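Local coordinates for protein N-terminal acetyltransferase B complex subunit MDM20 (Candida albicans, PDB 5K04) that probably serves as the non-catalytic auxiliary subunit of the NatB N-terminal acetyltransferase complex, pairing with the NAT3 subunit in a coenzyme A-bound assembly, at residues T162-A165 against S166-N169; E443-N446 against Y447-T450; P568-D571 against V572-K575. All coordinates share one frame; numbering follows the deposited sequence.

Interaction 1 of 3, residues T162-A165 against S166-N169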
loop_
_atom_site.group_PDB
_atom_site.type_symbol
_atom_site.label_atom_id
_atom_site.label_comp_id
_atom_site.label_asym_id
_atom_site.label_seq_id
_atom_site.Cartn_x
_atom_site.Cartn_y
_atom_site.Cartn_z
ATOM N N THR A 162 5.961 -23.335 -16.865
ATOM C CA THR A 162 6.093 -24.653 -16.258
ATOM C C THR A 162 6.999 -25.588 -17.049
ATOM O O THR A 162 7.559 -26.527 -16.471
ATOM C CB THR A 162 4.702 -25.291 -16.106
ATOM O OG1 THR A 162 4.196 -25.669 -17.394
ATOM C CG2 THR A 162 3.726 -24.305 -15.462
ATOM N N ASP A 163 7.155 -25.363 -18.357
ATOM C CA ASP A 163 8.007 -26.235 -19.159
ATOM C C ASP A 163 9.490 -26.007 -18.885
ATOM O O ASP A 163 10.308 -26.877 -19.206
ATOM C CB ASP A 163 7.703 -26.044 -20.650
ATOM C CG ASP A 163 7.651 -24.583 -21.058
ATOM O OD1 ASP A 163 7.034 -23.776 -20.326
ATOM O OD2 ASP A 163 8.230 -24.240 -22.112
ATOM N N LYS A 164 9.851 -24.864 -18.307
ATOM C CA LYS A 164 11.224 -24.572 -17.916
ATOM C C LYS A 164 11.485 -24.855 -16.442
ATOM O O LYS A 164 12.635 -24.769 -16.001
ATOM C CB LYS A 164 11.560 -23.103 -18.214
ATOM C CG LYS A 164 11.125 -22.606 -19.584
ATOM C CD LYS A 164 11.808 -23.389 -20.699
ATOM C CE LYS A 164 13.306 -23.116 -20.737
ATOM N NZ LYS A 164 13.626 -21.814 -21.394
ATOM N N ALA A 165 10.444 -25.210 -15.683
ATOM C CA ALA A 165 10.529 -25.203 -14.227
ATOM C C ALA A 165 11.558 -26.207 -13.720
ATOM O O ALA A 165 12.364 -25.900 -12.833
ATOM C CB ALA A 165 9.150 -25.499 -13.639
ATOM N N SER A 166 11.532 -27.421 -14.269
ATOM C CA SER A 166 12.474 -28.457 -13.869
ATOM C C SER A 166 13.920 -28.007 -14.094
ATOM O O SER A 166 14.785 -28.189 -13.227
ATOM C CB SER A 166 12.152 -29.745 -14.643
ATOM O OG SER A 166 13.077 -30.770 -14.343
ATOM N N LEU A 167 14.202 -27.417 -15.259
ATOM C CA LEU A 167 15.552 -26.937 -15.542
ATOM C C LEU A 167 15.963 -25.839 -14.571
ATOM O O LEU A 167 17.066 -25.872 -14.008
ATOM C CB LEU A 167 15.624 -26.428 -16.975
ATOM C CG LEU A 167 16.901 -25.682 -17.342
ATOM C CD1 LEU A 167 18.049 -26.648 -17.486
ATOM C CD2 LEU A 167 16.675 -24.906 -18.624
ATOM N N TYR A 168 15.086 -24.841 -14.384
ATOM C CA TYR A 168 15.391 -23.714 -13.506
ATOM C C TYR A 168 15.666 -24.190 -12.086
ATOM O O TYR A 168 16.560 -23.679 -11.402
ATOM C CB TYR A 168 14.230 -22.718 -13.513
ATOM C CG TYR A 168 14.025 -21.937 -14.810
ATOM C CD1 TYR A 168 14.994 -21.914 -15.802
ATOM C CD2 TYR A 168 12.864 -21.192 -15.016
ATOM C CE1 TYR A 168 14.809 -21.184 -16.972
ATOM C CE2 TYR A 168 12.674 -20.461 -16.176
ATOM C CZ TYR A 168 13.646 -20.458 -17.147
ATOM O OH TYR A 168 13.449 -19.739 -18.305
ATOM N N ASN A 169 14.907 -25.181 -11.632
ATOM C CA ASN A 169 15.075 -25.687 -10.280
ATOM C C ASN A 169 16.366 -26.475 -10.139
ATOM O O ASN A 169 17.026 -26.411 -9.096
ATOM C CB ASN A 169 13.881 -26.557 -9.919
ATOM C CG ASN A 169 13.738 -26.714 -8.467
ATOM O OD1 ASN A 169 13.183 -25.842 -7.789
ATOM N ND2 ASN A 169 14.297 -27.803 -7.941
#
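The ring of Tyr168 lies with one face against Lys164, one helical turn earlier: CB of Lys164 sits over that face, 3.7 Å from the ring centroid and 22° off the normal, displaced toward the CE2–CZ side of the rim. This is a CH-pi contact, and the carbonyl oxygen of Lys164 lies over the ring as well, 3.4 Å from CG of Tyr168. With CG anti to the carbonyl carbon (chi1 -70°), the tyrosine leans back along the helix over the lysine. The lysine chain bends at each of its outer torsions, which brings NZ to 3.7 Å from the Tyr168 OH. Beneath the side chains, Tyr168 N donates to Lys164 O at 2.9 Å in an almost straight bond (171°), and Asn169 N donates to Ala165 O at 2.9 Å, repeating the i to i+4 pattern.

Tyr168 and Ala165 also touch helix 143-157 at Leu157, and the ND2 of Asn169 is bonded to the backbone oxygen of Phe194. Over residues 164-169 the helix is thus held by regular backbone bonds, while the aliphatic base of a lysine, rather than its charge, makes the closest side-chain contact with the aromatic ring.

Interaction 2 of 3, residues E443-N446 against Y447-T450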
loop_
_atom_site.group_PDB
_atom_site.type_symbol
_atom_site.label_atom_id
_atom_site.label_comp_id
_atom_site.label_asym_id
_atom_site.label_seq_id
_atom_site.Cartn_x
_atom_site.Cartn_y
_atom_site.Cartn_z
ATOM N N GLU A 443 -0.588 5.617 -0.405
ATOM C CA GLU A 443 -0.892 4.637 -1.442
ATOM C C GLU A 443 -2.120 3.812 -1.074
ATOM O O GLU A 443 -2.885 3.414 -1.961
ATOM C CB GLU A 443 0.333 3.751 -1.709
ATOM C CG GLU A 443 0.030 2.420 -2.380
ATOM C CD GLU A 443 -0.306 2.539 -3.855
ATOM O OE1 GLU A 443 -0.024 3.597 -4.461
ATOM O OE2 GLU A 443 -0.838 1.552 -4.407
ATOM N N THR A 444 -2.363 3.603 0.227
ATOM C CA THR A 444 -3.478 2.760 0.651
ATOM C C THR A 444 -4.737 3.538 1.028
ATOM O O THR A 444 -5.822 2.946 1.015
ATOM C CB THR A 444 -3.054 1.846 1.826
ATOM O OG1 THR A 444 -2.620 2.619 2.954
ATOM C CG2 THR A 444 -1.911 0.935 1.393
ATOM N N LEU A 445 -4.630 4.849 1.327
ATOM C CA LEU A 445 -5.739 5.629 1.897
ATOM C C LEU A 445 -6.157 6.846 1.071
ATOM O O LEU A 445 -7.187 7.464 1.372
ATOM C CB LEU A 445 -5.364 6.094 3.318
ATOM C CG LEU A 445 -5.153 4.904 4.269
ATOM C CD1 LEU A 445 -4.652 5.357 5.637
ATOM C CD2 LEU A 445 -6.456 4.066 4.386
ATOM N N ASN A 446 -5.349 7.233 0.097
ATOM C CA ASN A 446 -5.577 8.242 -0.927
ATOM C C ASN A 446 -7.031 8.422 -1.343
ATOM O O ASN A 446 -7.537 9.541 -1.465
ATOM C CB ASN A 446 -4.782 7.772 -2.136
ATOM C CG ASN A 446 -4.509 8.814 -3.081
ATOM O OD1 ASN A 446 -5.219 9.804 -3.135
ATOM N ND2 ASN A 446 -3.474 8.607 -3.888
ATOM N N TYR A 447 -7.652 7.287 -1.664
ATOM C CA TYR A 447 -8.964 7.265 -2.283
ATOM C C TYR A 447 -10.025 7.898 -1.393
ATOM O O TYR A 447 -11.088 8.274 -1.898
ATOM C CB TYR A 447 -9.322 5.826 -2.616
ATOM C CG TYR A 447 -9.725 4.991 -1.406
ATOM C CD1 TYR A 447 -11.057 4.964 -0.968
ATOM C CD2 TYR A 447 -8.792 4.212 -0.712
ATOM C CE1 TYR A 447 -11.453 4.190 0.152
ATOM C CE2 TYR A 447 -9.183 3.431 0.407
ATOM C CZ TYR A 447 -10.510 3.434 0.834
ATOM O OH TYR A 447 -10.888 2.677 1.916
ATOM N N TYR A 448 -9.760 8.016 -0.079
ATOM C CA TYR A 448 -10.647 8.768 0.805
ATOM C C TYR A 448 -10.762 10.230 0.386
ATOM O O TYR A 448 -11.721 10.898 0.778
ATOM C CB TYR A 448 -10.164 8.688 2.269
ATOM C CG TYR A 448 -10.576 7.430 3.006
ATOM C CD1 TYR A 448 -11.860 7.292 3.543
ATOM C CD2 TYR A 448 -9.687 6.380 3.160
ATOM C CE1 TYR A 448 -12.250 6.130 4.214
ATOM C CE2 TYR A 448 -10.054 5.216 3.814
ATOM C CZ TYR A 448 -11.339 5.095 4.353
ATOM O OH TYR A 448 -11.685 3.942 4.999
ATOM N N LEU A 449 -9.809 10.735 -0.399
ATOM C CA LEU A 449 -9.817 12.108 -0.882
ATOM C C LEU A 449 -10.456 12.243 -2.263
ATOM O O LEU A 449 -10.422 13.332 -2.850
ATOM C CB LEU A 449 -8.390 12.647 -0.911
ATOM C CG LEU A 449 -7.614 12.584 0.414
ATOM C CD1 LEU A 449 -6.120 12.792 0.169
ATOM C CD2 LEU A 449 -8.149 13.635 1.410
ATOM N N THR A 450 -11.053 11.163 -2.772
ATOM C CA THR A 450 -11.603 11.129 -4.128
ATOM C C THR A 450 -12.475 12.349 -4.438
ATOM O O THR A 450 -12.333 12.970 -5.498
ATOM C CB THR A 450 -12.399 9.829 -4.301
ATOM O OG1 THR A 450 -11.516 8.697 -4.183
ATOM C CG2 THR A 450 -13.135 9.791 -5.646
#
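Tyr448 overlaps Leu445 side by side, the two side chains pointing the same way, with CE2 of Tyr448 3.8 Å from CD2 of Leu445. The same edge of the ring turns to the leucine backbone: CD2 of Tyr448 is 3.3 Å from Leu445 O, which lies near the ring plane. Tyr447 treats the preceding carbonyl alike, setting CE2 3.4 Å from Thr444 O at its own edge. Its CG stands between the backbone N and the carbonyl carbon (chi1 75°), a sterically demanding rotamer that carries the ring back beside the end of the helix. The tyrosines also meet each other, CD2 of Tyr448 lying over the rim of the Tyr447 ring.

Asn446 is the first residue to leave helical backbone angles, and around it the bonds span three residues. Tyr448 N donates to Leu445 O at 3.0 Å, and Leu449 N to Asn446 O at 2.8 Å. Both donors stand well above the plane of the carbonyl they use, with C=O...N angles of 133°, consistent with the tighter 3-10 winding. CB of Leu449 follows its own N-H to within 3.3 Å of Asn446 O.

The polar ends reach beyond the turn: Tyr447 OH is bonded to Asp551 O, Asn446 ND2 to Thr511 OG1, and Thr444 OG1 to Asn16 of the NAT3 chain. Leu449 rests on Trp462 and Ile465 of helix 456-485, while Tyr448 packs on helix 409-419. The arrangement is that of an alpha-helix ending in a 3-10 turn, buried within the complex, in a helical subunit whose family is classed with the TPR clan, where helix 440-445 meets the NAT3 chain.

Interaction 3 of 3, residues P568-D571 against V572-K575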
loop_
_atom_site.group_PDB
_atom_site.type_symbol
_atom_site.label_atom_id
_atom_site.label_comp_id
_atom_site.label_asym_id
_atom_site.label_seq_id
_atom_site.Cartn_x
_atom_site.Cartn_y
_atom_site.Cartn_z
ATOM N N PRO A 568 -16.960 6.843 -3.484
ATOM C CA PRO A 568 -17.295 6.661 -4.915
ATOM C C PRO A 568 -16.095 6.769 -5.849
ATOM O O PRO A 568 -15.948 7.711 -6.651
ATOM C CB PRO A 568 -18.320 7.778 -5.154
ATOM C CG PRO A 568 -17.977 8.838 -4.163
ATOM C CD PRO A 568 -17.484 8.111 -2.939
ATOM N N VAL A 569 -15.228 5.768 -5.780
ATOM C CA VAL A 569 -14.087 5.695 -6.679
ATOM C C VAL A 569 -14.586 5.333 -8.068
ATOM O O VAL A 569 -15.635 4.700 -8.226
ATOM C CB VAL A 569 -13.047 4.673 -6.180
ATOM C CG1 VAL A 569 -12.466 5.106 -4.808
ATOM C CG2 VAL A 569 -13.651 3.265 -6.129
ATOM N N ASN A 570 -13.823 5.744 -9.089
ATOM C CA ASN A 570 -14.113 5.420 -10.494
ATOM C C ASN A 570 -12.777 5.155 -11.192
ATOM O O ASN A 570 -12.120 6.083 -11.676
ATOM C CB ASN A 570 -14.894 6.536 -11.184
ATOM C CG ASN A 570 -15.454 6.096 -12.541
ATOM O OD1 ASN A 570 -15.048 5.070 -13.088
ATOM N ND2 ASN A 570 -16.389 6.872 -13.080
ATOM N N ASP A 571 -12.394 3.879 -11.253
ATOM C CA ASP A 571 -11.041 3.538 -11.689
ATOM C C ASP A 571 -10.874 3.650 -13.197
ATOM O O ASP A 571 -9.792 4.027 -13.675
ATOM C CB ASP A 571 -10.664 2.124 -11.226
ATOM C CG ASP A 571 -10.635 1.994 -9.692
ATOM O OD1 ASP A 571 -10.769 3.032 -8.990
ATOM O OD2 ASP A 571 -10.502 0.854 -9.199
ATOM N N VAL A 572 -11.919 3.334 -13.963
ATOM C CA VAL A 572 -11.810 3.447 -15.413
ATOM C C VAL A 572 -11.727 4.910 -15.848
ATOM O O VAL A 572 -11.009 5.246 -16.793
ATOM C CB VAL A 572 -12.978 2.713 -16.081
ATOM C CG1 VAL A 572 -12.993 3.007 -17.560
ATOM C CG2 VAL A 572 -12.830 1.194 -15.833
ATOM N N ALA A 573 -12.435 5.806 -15.153
ATOM C CA ALA A 573 -12.359 7.222 -15.500
ATOM C C ALA A 573 -10.948 7.763 -15.283
ATOM O O ALA A 573 -10.448 8.560 -16.083
ATOM C CB ALA A 573 -13.384 8.009 -14.680
ATOM N N THR A 574 -10.292 7.328 -14.208
ATOM C CA THR A 574 -8.902 7.703 -13.951
ATOM C C THR A 574 -8.022 7.397 -15.153
ATOM O O THR A 574 -7.262 8.251 -15.611
ATOM C CB THR A 574 -8.399 6.952 -12.717
ATOM O OG1 THR A 574 -9.186 7.337 -11.590
ATOM C CG2 THR A 574 -6.935 7.245 -12.442
ATOM N N LYS A 575 -8.134 6.178 -15.697
ATOM C CA LYS A 575 -7.337 5.843 -16.871
ATOM C C LYS A 575 -7.698 6.729 -18.061
ATOM O O LYS A 575 -6.815 7.189 -18.797
ATOM C CB LYS A 575 -7.519 4.368 -17.226
ATOM C CG LYS A 575 -6.723 3.978 -18.477
ATOM C CD LYS A 575 -6.795 2.486 -18.775
ATOM C CE LYS A 575 -6.040 1.670 -17.736
ATOM N NZ LYS A 575 -5.845 0.257 -18.177
HETATM O O HOH W 1 -14.580 2.077 -12.860
HETATM O O HOH W 2 -9.457 5.645 -9.283
#
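Asn570 lays its amide against the methyl of Ala573, with CG 3.5 Å and ND2 3.6 Å from Ala573 CB, and this is the close-packed side of the contact. The torsion that places CG anti to the backbone N (chi1 -168°) swings the amide forward over the opening turn of helix 571-584. Asn570 occupies the N-cap position, and its OD1 accepts a weak capping bond from Ala573 N at 3.4 Å. The methyl of Ala573 also touches Tyr614 of helix 608-625, and the asparagine meets Asp610 of that helix.

On the inner flank Thr574 turns OG1 back, anti to its own carbonyl carbon (chi1 -62°), to 3.2 Å from Asn570 O. The same carbonyl receives a weak bond from Thr574 N, and one residue further on Lys575 N reaches Asp571 O in another weak bond. Thr574 is buried, touching Ile506 and Phe510 of helix 506-521.

Water takes over where direct contact loosens, at two separate places. One water donates to Asn570 OD1 at 3.0 Å and accepts from Val572 N at 3.1 Å, so the oxygen that caps the helix directly also serves another of its first N-H groups through solvent. On the Thr574 flank, a second water donates to Asp571 OD1 at 2.9 Å and is hydrogen-bonded to Thr574 OG1 at the same distance of 2.9 Å.

The other carboxylate oxygen of Asp571, OD2, forms a salt bridge with Arg550, and Lys575 NZ is bonded to Ser544 O. Capping thus rests on one weak direct bond and one water-mediated link, while the second water ties carboxylate to hydroxyl. The negative carboxylate of Asp571 in the first turn would also be expected to interact favourably with the helix dipole.

Overall arrangement
Interactions 2 and 3 are neighbours, whereas interaction 1 stands apart on another region of the helical subunit. The centres of 443-450 and 568-575 are about 12 Å apart and the two touch: CG2 of Thr450 is 3.6 Å from Pro568 O, and CB of Tyr447 is 3.9 Å from CG1 of Val569. The loop leading into helix 571-584 therefore packs on the 3-10 turn that follows helix 440-445, and both contacts reach Phe510 of helix 506-521. Interaction 1 lies about 41 Å from interaction 2 and about 40 Å from interaction 3, centre to centre. Of the three, interaction 2 alone touches the NAT3 chain.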